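Local coordinates for protein transcriptional regulator Tm0710 (Thermotoga maritima, PDB 2A61) that probably binds DNA as a dimer through a winged helix-turn-helix domain and regulates transcription, as other MarR-family regulators do, at residues 17-21 against 108-112; 21-26 against 103-108; 39-43 against 98-102. All coordinates share one frame; numbering follows the deposited sequence.

Contact 1 of 3, residues 17-21 against 108-112; sequences MVKVE and RENFI
Val-18 and Glu-21 of helix 5-23 meet Arg-108 and Phe-111 of helix 95-119. Val-18 CG2 sits over the centre of one face of the Arg-108 guanidinium, 3.6 Å from its CZ. The other methyl, CG1, lies near NH2 of the same group. The two side chains cross at about a right angle, and the arginine chain bends at chi3 (67°), which turns its flat end across the valine. A second pair lies one helical turn on. Glu-21 CG rests over one face of the Phe-111 ring, offset toward the rim. This is a CH-pi contact, with CG 3.8 Å from the ring centroid. The Phe-111 CG is anti to its backbone N (chi1 -176°), and the ring is directed across to helix 5-23. There its CE2 lies 3.9 Å from Met-17 O.

The polar groups are met by water and by residues outside the two segments. Water 1 lies in the guanidinium plane of Arg-108, accepts from NH1 at 3.0 Å and donates to Lys-19 O at 2.9 Å, so it bridges the helices. Arg-108 NE makes a salt bridge to Glu-8 of the second subunit. The Glu-21 carboxylate is held by Lys-24 and Arg-107. Met-138 of the second subunit packs on both Met-17 and Phe-111. The short helix segments run at 130° to each other, with axes 9.7 Å apart. Crossed helices from the N- and C-terminal parts of the chain, interlocked with those of a partner subunit, are characteristic of the MarR-family dimerisation region.

Contact 2 of 3, residues 21-26 against 103-108; sequences EGRKVL and KVIERR
Arg-107 lies across Glu-21, Lys-24 and Val-25. Its CB packs on Val-25 CG1 at 3.7 Å. CG then turns to the backbone and lies 3.3 Å from Glu-21 O. The chain bends at chi2 (69°) and again at chi3 (81°), which brings the tip beside Glu-21 and Lys-24. CD comes near Glu-21 OE2, while NE again meets Val-25 CG1. CZ and NH2 stay beside that same methyl. At the tip Arg-107 NH1 donates to Glu-21 OE2 at 3.2 Å, with an N-H...O angle of 152°, and also lies against Lys-24 CB. The oxygen lies at the edge of the guanidinium, in its plane, but the bond reaches it from above the carboxylate plane. Lys-24 NZ holds the other oxygen, Glu-21 OE1, at 2.8 Å. One carboxylate thus joins two cations, and it would probably offset the repulsion between them. Replacing Arg-107 by an alanine is likely to leave Glu-21 OE2 without its partner from the other helix and to open a gap beside Val-25.

Next to this network the backbones come close: Gly-22 CA and Val-104 CA are 4.8 Å apart. Gly-22 CA also lies 3.7 Å from Arg-108 CG, and Gly-22 has no side chain to hold the two apart. Val-25 CG2 presses on Val-104 CG2 at 3.4 Å, a close-packed methyl pair. Phe-36 of helix 33-45 packs on Val-104 and Leu-26. Lys-24 NZ also bonds to Ser-143 O of the second subunit. A glycine thus lies at the nearest backbone approach, beside a three-residue salt-bridge network. Together they join the N-terminal helix to helix 95-119 in the dimerisation region seen in MarR-family proteins.

Contact 3 of 3, residues 39-43 against 98-102; sequences LQKIY and EEVIE
Tyr-43 and Ile-101 lie against each other, their side chains sliding past in opposite directions. Ile-101 CG2 stands over the centre of the tyrosine ring, 3.4 Å from the centroid and only 5° off the ring normal. This is a CH-pi contact made almost straight down on the face. With chi1 at 177°, the tyrosine ring swings away from its own backbone N and across to helix 95-119. The isoleucine's other branch runs along helix 33-45. Its CG1 packs by the tyrosine CB and by Gln-40 CB, and its CD1 reaches Leu-39 CB at 3.9 Å. Ile-101 therefore fits among Leu-39, Gln-40 and Tyr-43. Beside it, Glu-98 CG comes obliquely to the ring, 4.1 Å from Tyr-43 CD1.

Two waters complete the polar margin. Water 2 lies over the ring face opposite Ile-101, offset toward the rim. It donates to Tyr-43 O at 2.8 Å and weakly to Glu-98 OE2. Water 3 links the phenol to the next turn: it is 2.6 Å from Tyr-43 OH and donates to Glu-102 OE2 at 2.5 Å. Arg-95 makes salt bridges to both Glu-98 and Glu-102, which would probably keep these carboxylates charged and in place beside the tyrosine.

The short segments cross at nearly a right angle, -98°, with their axes 9.9 Å apart. Helix 33-45 lies within the MarR-family region, and helix 95-119 packs across it. Ile-93 of strand 88-93 packs on Tyr-43 and Glu-98. Leu-77 of strand 77-82 touches Leu-39, while Leu-26 and Phe-29 of helix 26-29 pack on Val-100.

From the N terminus, helix 5-23 supplies the first side of contact 1, and its last part with the following turn that of contact 2. The two share Glu-21 and Arg-108. Helix 33-45 follows with the first side of contact 3. The chain then passes through further helices and the two-stranded sheet before helix 95-119 returns to close all three. It closes them in reverse order, contact 3 first and contact 1 last. The loops nest and none cross. Contacts 2 and 3 touch, through Leu-26 on Val-100 and Arg-23 by Gln-40. Helix 95-119 thus ties helix 33-45 of the probable DNA-binding domain, at contact 3, to the subunit interface, which contacts 1 and 2 both reach.

Contact 1 of 3, residues 17-21 against 108-112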
# COMPACT_ATOMS: atom_id res chain seq x y z
N MET A 17 -3.45 1.38 -9.29
CA MET A 17 -4.31 0.56 -10.15
C MET A 17 -4.02 -0.93 -10.01
O MET A 17 -4.96 -1.74 -9.96
CB MET A 17 -4.22 0.97 -11.65
CG MET A 17 -4.95 2.31 -11.91
SD MET A 17 -5.04 2.72 -13.66
CE MET A 17 -3.36 3.35 -13.89
N VAL A 18 -2.74 -1.30 -9.96
CA VAL A 18 -2.46 -2.70 -9.81
C VAL A 18 -2.84 -3.18 -8.41
O VAL A 18 -3.26 -4.31 -8.27
CB VAL A 18 -1.05 -3.08 -10.23
CG1 VAL A 18 -0.06 -2.45 -9.33
CG2 VAL A 18 -0.93 -4.63 -10.26
N LYS A 19 -2.63 -2.34 -7.39
CA LYS A 19 -3.01 -2.69 -6.00
C LYS A 19 -4.52 -2.97 -5.93
O LYS A 19 -4.95 -4.02 -5.41
CB LYS A 19 -2.62 -1.57 -5.02
CG LYS A 19 -3.00 -1.81 -3.53
CD LYS A 19 -2.89 -0.49 -2.76
CE LYS A 19 -3.20 -0.66 -1.23
NZ LYS A 19 -2.08 -1.43 -0.64
N VAL A 20 -5.32 -2.04 -6.46
CA VAL A 20 -6.77 -2.15 -6.43
C VAL A 20 -7.25 -3.34 -7.23
O VAL A 20 -8.09 -4.13 -6.75
CB VAL A 20 -7.42 -0.83 -6.91
CG1 VAL A 20 -8.96 -0.96 -7.05
CG2 VAL A 20 -7.04 0.30 -5.96
N GLU A 21 -6.69 -3.53 -8.41
CA GLU A 21 -7.07 -4.65 -9.25
C GLU A 21 -6.87 -6.03 -8.59
O GLU A 21 -7.75 -6.87 -8.61
CB GLU A 21 -6.34 -4.58 -10.58
CG GLU A 21 -6.78 -5.68 -11.56
CD GLU A 21 -8.22 -5.51 -12.12
OE1 GLU A 21 -8.76 -4.39 -12.21
OE2 GLU A 21 -8.82 -6.55 -12.48
N ARG A 108 -3.27 -9.87 -10.44
CA ARG A 108 -2.30 -8.86 -10.90
C ARG A 108 -1.54 -9.27 -12.17
O ARG A 108 -1.35 -8.45 -13.09
CB ARG A 108 -1.30 -8.56 -9.78
CG ARG A 108 -1.91 -7.80 -8.58
CD ARG A 108 -0.99 -7.83 -7.37
NE ARG A 108 0.23 -7.06 -7.60
CZ ARG A 108 0.48 -5.83 -7.13
NH1 ARG A 108 -0.41 -5.20 -6.37
NH2 ARG A 108 1.64 -5.23 -7.41
N GLU A 109 -1.06 -10.52 -12.21
CA GLU A 109 -0.39 -11.07 -13.41
C GLU A 109 -1.33 -11.01 -14.64
O GLU A 109 -0.90 -10.62 -15.75
CB GLU A 109 0.09 -12.53 -13.16
CG GLU A 109 1.30 -12.61 -12.17
CD GLU A 109 1.70 -14.06 -11.80
OE1 GLU A 109 0.94 -14.99 -12.10
OE2 GLU A 109 2.76 -14.24 -11.19
N ASN A 110 -2.59 -11.39 -14.45
CA ASN A 110 -3.57 -11.36 -15.54
C ASN A 110 -3.86 -9.94 -16.01
O ASN A 110 -3.94 -9.67 -17.21
CB ASN A 110 -4.88 -12.10 -15.16
CG ASN A 110 -4.66 -13.59 -14.85
OD1 ASN A 110 -3.63 -14.19 -15.20
ND2 ASN A 110 -5.62 -14.19 -14.16
N PHE A 111 -3.97 -9.02 -15.06
CA PHE A 111 -4.13 -7.59 -15.35
C PHE A 111 -2.92 -7.10 -16.21
O PHE A 111 -3.09 -6.49 -17.25
CB PHE A 111 -4.22 -6.85 -14.03
CG PHE A 111 -4.48 -5.37 -14.15
CD1 PHE A 111 -5.46 -4.88 -15.01
CD2 PHE A 111 -3.78 -4.47 -13.36
CE1 PHE A 111 -5.69 -3.55 -15.10
CE2 PHE A 111 -4.02 -3.09 -13.46
CZ PHE A 111 -4.97 -2.65 -14.33
N ILE A 112 -1.71 -7.43 -15.77
CA ILE A 112 -0.49 -6.97 -16.45
C ILE A 112 -0.34 -7.67 -17.82
O ILE A 112 0.14 -7.05 -18.78
CB ILE A 112 0.76 -7.21 -15.55
CG1 ILE A 112 0.71 -6.32 -14.27
CG2 ILE A 112 2.08 -7.04 -16.37
CD1 ILE A 112 0.69 -4.84 -14.50
O HOH W 1 -2.94 -6.01 -4.99

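Contact 2 of 3, residues 21-26 against 103-108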
# COMPACT_ATOMS: atom_id res chain seq x y z
N GLU A 21 -6.69 -3.53 -8.41
CA GLU A 21 -7.07 -4.65 -9.25
C GLU A 21 -6.87 -6.03 -8.59
O GLU A 21 -7.75 -6.87 -8.61
CB GLU A 21 -6.34 -4.58 -10.58
CG GLU A 21 -6.78 -5.68 -11.56
CD GLU A 21 -8.22 -5.51 -12.12
OE1 GLU A 21 -8.76 -4.39 -12.21
OE2 GLU A 21 -8.82 -6.55 -12.48
N GLY A 22 -5.69 -6.23 -8.02
CA GLY A 22 -5.33 -7.41 -7.25
C GLY A 22 -6.25 -7.64 -6.07
O GLY A 22 -6.67 -8.77 -5.85
N ARG A 23 -6.59 -6.58 -5.35
CA ARG A 23 -7.42 -6.73 -4.10
C ARG A 23 -8.91 -7.04 -4.32
O ARG A 23 -9.65 -7.31 -3.36
CB ARG A 23 -7.24 -5.52 -3.18
CG ARG A 23 -5.90 -5.61 -2.35
CD ARG A 23 -5.58 -4.29 -1.68
NE ARG A 23 -4.35 -4.26 -0.89
CZ ARG A 23 -4.30 -4.04 0.43
NH1 ARG A 23 -5.39 -3.80 1.14
NH2 ARG A 23 -3.14 -4.01 1.05
N LYS A 24 -9.34 -7.00 -5.58
CA LYS A 24 -10.72 -7.34 -6.00
C LYS A 24 -11.05 -8.80 -5.68
O LYS A 24 -12.21 -9.14 -5.45
CB LYS A 24 -10.92 -7.03 -7.49
CG LYS A 24 -11.00 -5.54 -7.79
CD LYS A 24 -11.11 -5.32 -9.30
CE LYS A 24 -11.32 -3.85 -9.63
NZ LYS A 24 -11.26 -3.70 -11.11
N VAL A 25 -10.03 -9.66 -5.63
CA VAL A 25 -10.23 -11.05 -5.22
C VAL A 25 -10.61 -11.23 -3.72
O VAL A 25 -11.22 -12.23 -3.36
CB VAL A 25 -9.05 -12.02 -5.63
CG1 VAL A 25 -8.61 -11.79 -7.09
CG2 VAL A 25 -7.92 -11.86 -4.76
N LEU A 26 -10.26 -10.26 -2.87
CA LEU A 26 -10.62 -10.35 -1.47
C LEU A 26 -12.14 -10.43 -1.20
O LEU A 26 -12.57 -10.90 -0.16
CB LEU A 26 -10.06 -9.15 -0.72
CG LEU A 26 -8.54 -8.89 -0.66
CD1 LEU A 26 -8.32 -7.61 0.17
CD2 LEU A 26 -7.80 -10.10 -0.05
N LYS A 103 -3.80 -15.94 -5.20
CA LYS A 103 -4.92 -15.44 -6.04
C LYS A 103 -4.87 -13.94 -6.30
O LYS A 103 -5.22 -13.48 -7.39
CB LYS A 103 -6.26 -15.87 -5.46
CG LYS A 103 -6.60 -17.34 -5.84
CD LYS A 103 -7.89 -17.90 -5.19
CE LYS A 103 -7.99 -19.42 -5.43
NZ LYS A 103 -8.95 -20.09 -4.48
N VAL A 104 -4.43 -13.16 -5.32
CA VAL A 104 -4.16 -11.73 -5.54
C VAL A 104 -3.06 -11.51 -6.64
O VAL A 104 -3.23 -10.68 -7.57
CB VAL A 104 -3.82 -11.01 -4.19
CG1 VAL A 104 -3.27 -9.59 -4.43
CG2 VAL A 104 -5.05 -10.99 -3.26
N ILE A 105 -1.96 -12.24 -6.50
CA ILE A 105 -0.83 -12.15 -7.42
C ILE A 105 -1.23 -12.59 -8.83
O ILE A 105 -0.95 -11.91 -9.84
CB ILE A 105 0.39 -12.97 -6.87
CG1 ILE A 105 0.92 -12.29 -5.59
CG2 ILE A 105 1.44 -13.08 -7.94
CD1 ILE A 105 2.00 -13.05 -4.86
N GLU A 106 -1.95 -13.71 -8.89
CA GLU A 106 -2.52 -14.22 -10.13
C GLU A 106 -3.38 -13.15 -10.82
O GLU A 106 -3.22 -12.96 -12.00
CB GLU A 106 -3.35 -15.49 -9.89
CG GLU A 106 -4.11 -15.98 -11.08
CD GLU A 106 -4.94 -17.23 -10.79
OE1 GLU A 106 -6.16 -17.09 -10.50
OE2 GLU A 106 -4.34 -18.33 -10.83
N ARG A 107 -4.26 -12.47 -10.10
CA ARG A 107 -5.13 -11.42 -10.68
C ARG A 107 -4.28 -10.26 -11.22
O ARG A 107 -4.54 -9.72 -12.31
CB ARG A 107 -6.14 -10.92 -9.65
CG ARG A 107 -6.96 -9.67 -10.08
CD ARG A 107 -7.90 -10.01 -11.16
NE ARG A 107 -9.05 -10.60 -10.53
CZ ARG A 107 -10.20 -9.98 -10.31
NH1 ARG A 107 -10.37 -8.73 -10.72
NH2 ARG A 107 -11.19 -10.64 -9.71
N ARG A 108 -3.27 -9.87 -10.44
CA ARG A 108 -2.30 -8.86 -10.90
C ARG A 108 -1.54 -9.27 -12.17
O ARG A 108 -1.35 -8.45 -13.09
CB ARG A 108 -1.30 -8.56 -9.78
CG ARG A 108 -1.91 -7.80 -8.58
CD ARG A 108 -0.99 -7.83 -7.37
NE ARG A 108 0.23 -7.06 -7.60
CZ ARG A 108 0.48 -5.83 -7.13
NH1 ARG A 108 -0.41 -5.20 -6.37
NH2 ARG A 108 1.64 -5.23 -7.41

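Contact 3 of 3, residues 39-43 against 98-102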
# COMPACT_ATOMS: atom_id res chain seq x y z
N LEU A 39 -2.22 -10.78 6.62
CA LEU A 39 -1.90 -12.03 5.92
C LEU A 39 -0.72 -11.87 4.99
O LEU A 39 0.15 -12.75 4.94
CB LEU A 39 -3.06 -12.56 5.09
CG LEU A 39 -4.27 -13.19 5.73
CD1 LEU A 39 -5.32 -13.49 4.63
CD2 LEU A 39 -3.86 -14.46 6.45
N GLN A 40 -0.69 -10.76 4.23
CA GLN A 40 0.42 -10.54 3.30
C GLN A 40 1.76 -10.24 3.97
O GLN A 40 2.78 -10.67 3.46
CB GLN A 40 0.08 -9.52 2.19
CG GLN A 40 0.05 -8.11 2.58
CD GLN A 40 0.06 -7.16 1.36
OE1 GLN A 40 -0.33 -6.00 1.47
NE2 GLN A 40 0.51 -7.66 0.22
N LYS A 41 1.73 -9.57 5.11
CA LYS A 41 2.92 -9.37 5.93
C LYS A 41 3.54 -10.68 6.41
O LYS A 41 4.76 -10.87 6.31
CB LYS A 41 2.61 -8.48 7.12
CG LYS A 41 3.78 -8.19 8.03
CD LYS A 41 5.03 -7.62 7.29
CE LYS A 41 4.79 -6.30 6.54
NZ LYS A 41 5.99 -5.76 5.74
N ILE A 42 2.69 -11.59 6.90
CA ILE A 42 3.16 -12.87 7.39
C ILE A 42 3.58 -13.72 6.18
O ILE A 42 4.54 -14.48 6.27
CB ILE A 42 2.07 -13.61 8.26
CG1 ILE A 42 1.76 -12.80 9.52
CG2 ILE A 42 2.52 -15.04 8.61
CD1 ILE A 42 0.42 -13.24 10.28
N TYR A 43 2.87 -13.58 5.07
CA TYR A 43 3.20 -14.34 3.88
C TYR A 43 4.63 -14.03 3.42
O TYR A 43 5.38 -14.92 3.03
CB TYR A 43 2.23 -14.02 2.75
CG TYR A 43 2.53 -14.71 1.42
CD1 TYR A 43 1.91 -15.91 1.08
CD2 TYR A 43 3.43 -14.13 0.49
CE1 TYR A 43 2.20 -16.55 -0.14
CE2 TYR A 43 3.71 -14.75 -0.73
CZ TYR A 43 3.06 -15.94 -1.03
OH TYR A 43 3.31 -16.55 -2.22
N GLU A 98 -2.16 -18.80 2.27
CA GLU A 98 -1.26 -18.60 1.14
C GLU A 98 -2.01 -18.49 -0.17
O GLU A 98 -1.66 -17.66 -1.00
CB GLU A 98 -0.23 -19.73 1.03
CG GLU A 98 0.82 -19.68 2.11
CD GLU A 98 1.90 -20.76 1.93
OE1 GLU A 98 1.54 -21.92 1.71
OE2 GLU A 98 3.08 -20.41 2.01
N GLU A 99 -3.04 -19.32 -0.34
CA GLU A 99 -3.82 -19.35 -1.58
C GLU A 99 -4.45 -17.98 -1.85
O GLU A 99 -4.65 -17.62 -2.98
CB GLU A 99 -4.92 -20.43 -1.54
CG GLU A 99 -4.36 -21.84 -1.70
CD GLU A 99 -5.29 -22.95 -1.21
OE1 GLU A 99 -6.41 -22.67 -0.68
OE2 GLU A 99 -4.89 -24.13 -1.36
N VAL A 100 -4.81 -17.27 -0.80
CA VAL A 100 -5.41 -15.95 -0.92
C VAL A 100 -4.34 -15.02 -1.57
O VAL A 100 -4.61 -14.42 -2.60
CB VAL A 100 -5.81 -15.37 0.45
CG1 VAL A 100 -6.32 -13.91 0.28
CG2 VAL A 100 -6.87 -16.25 1.17
N ILE A 101 -3.13 -14.94 -0.99
CA ILE A 101 -2.06 -14.12 -1.57
C ILE A 101 -1.77 -14.53 -3.02
O ILE A 101 -1.64 -13.68 -3.90
CB ILE A 101 -0.76 -14.13 -0.68
CG1 ILE A 101 -0.93 -13.17 0.51
CG2 ILE A 101 0.43 -13.57 -1.43
CD1 ILE A 101 -1.71 -13.73 1.61
N GLU A 102 -1.70 -15.85 -3.26
CA GLU A 102 -1.46 -16.38 -4.62
C GLU A 102 -2.53 -15.96 -5.63
O GLU A 102 -2.23 -15.71 -6.79
CB GLU A 102 -1.39 -17.91 -4.57
CG GLU A 102 -0.14 -18.41 -3.83
CD GLU A 102 -0.07 -19.92 -3.64
OE1 GLU A 102 -1.07 -20.68 -3.92
OE2 GLU A 102 1.00 -20.35 -3.20
O HOH W 2 4.87 -17.72 2.95
O HOH W 3 3.01 -19.12 -2.31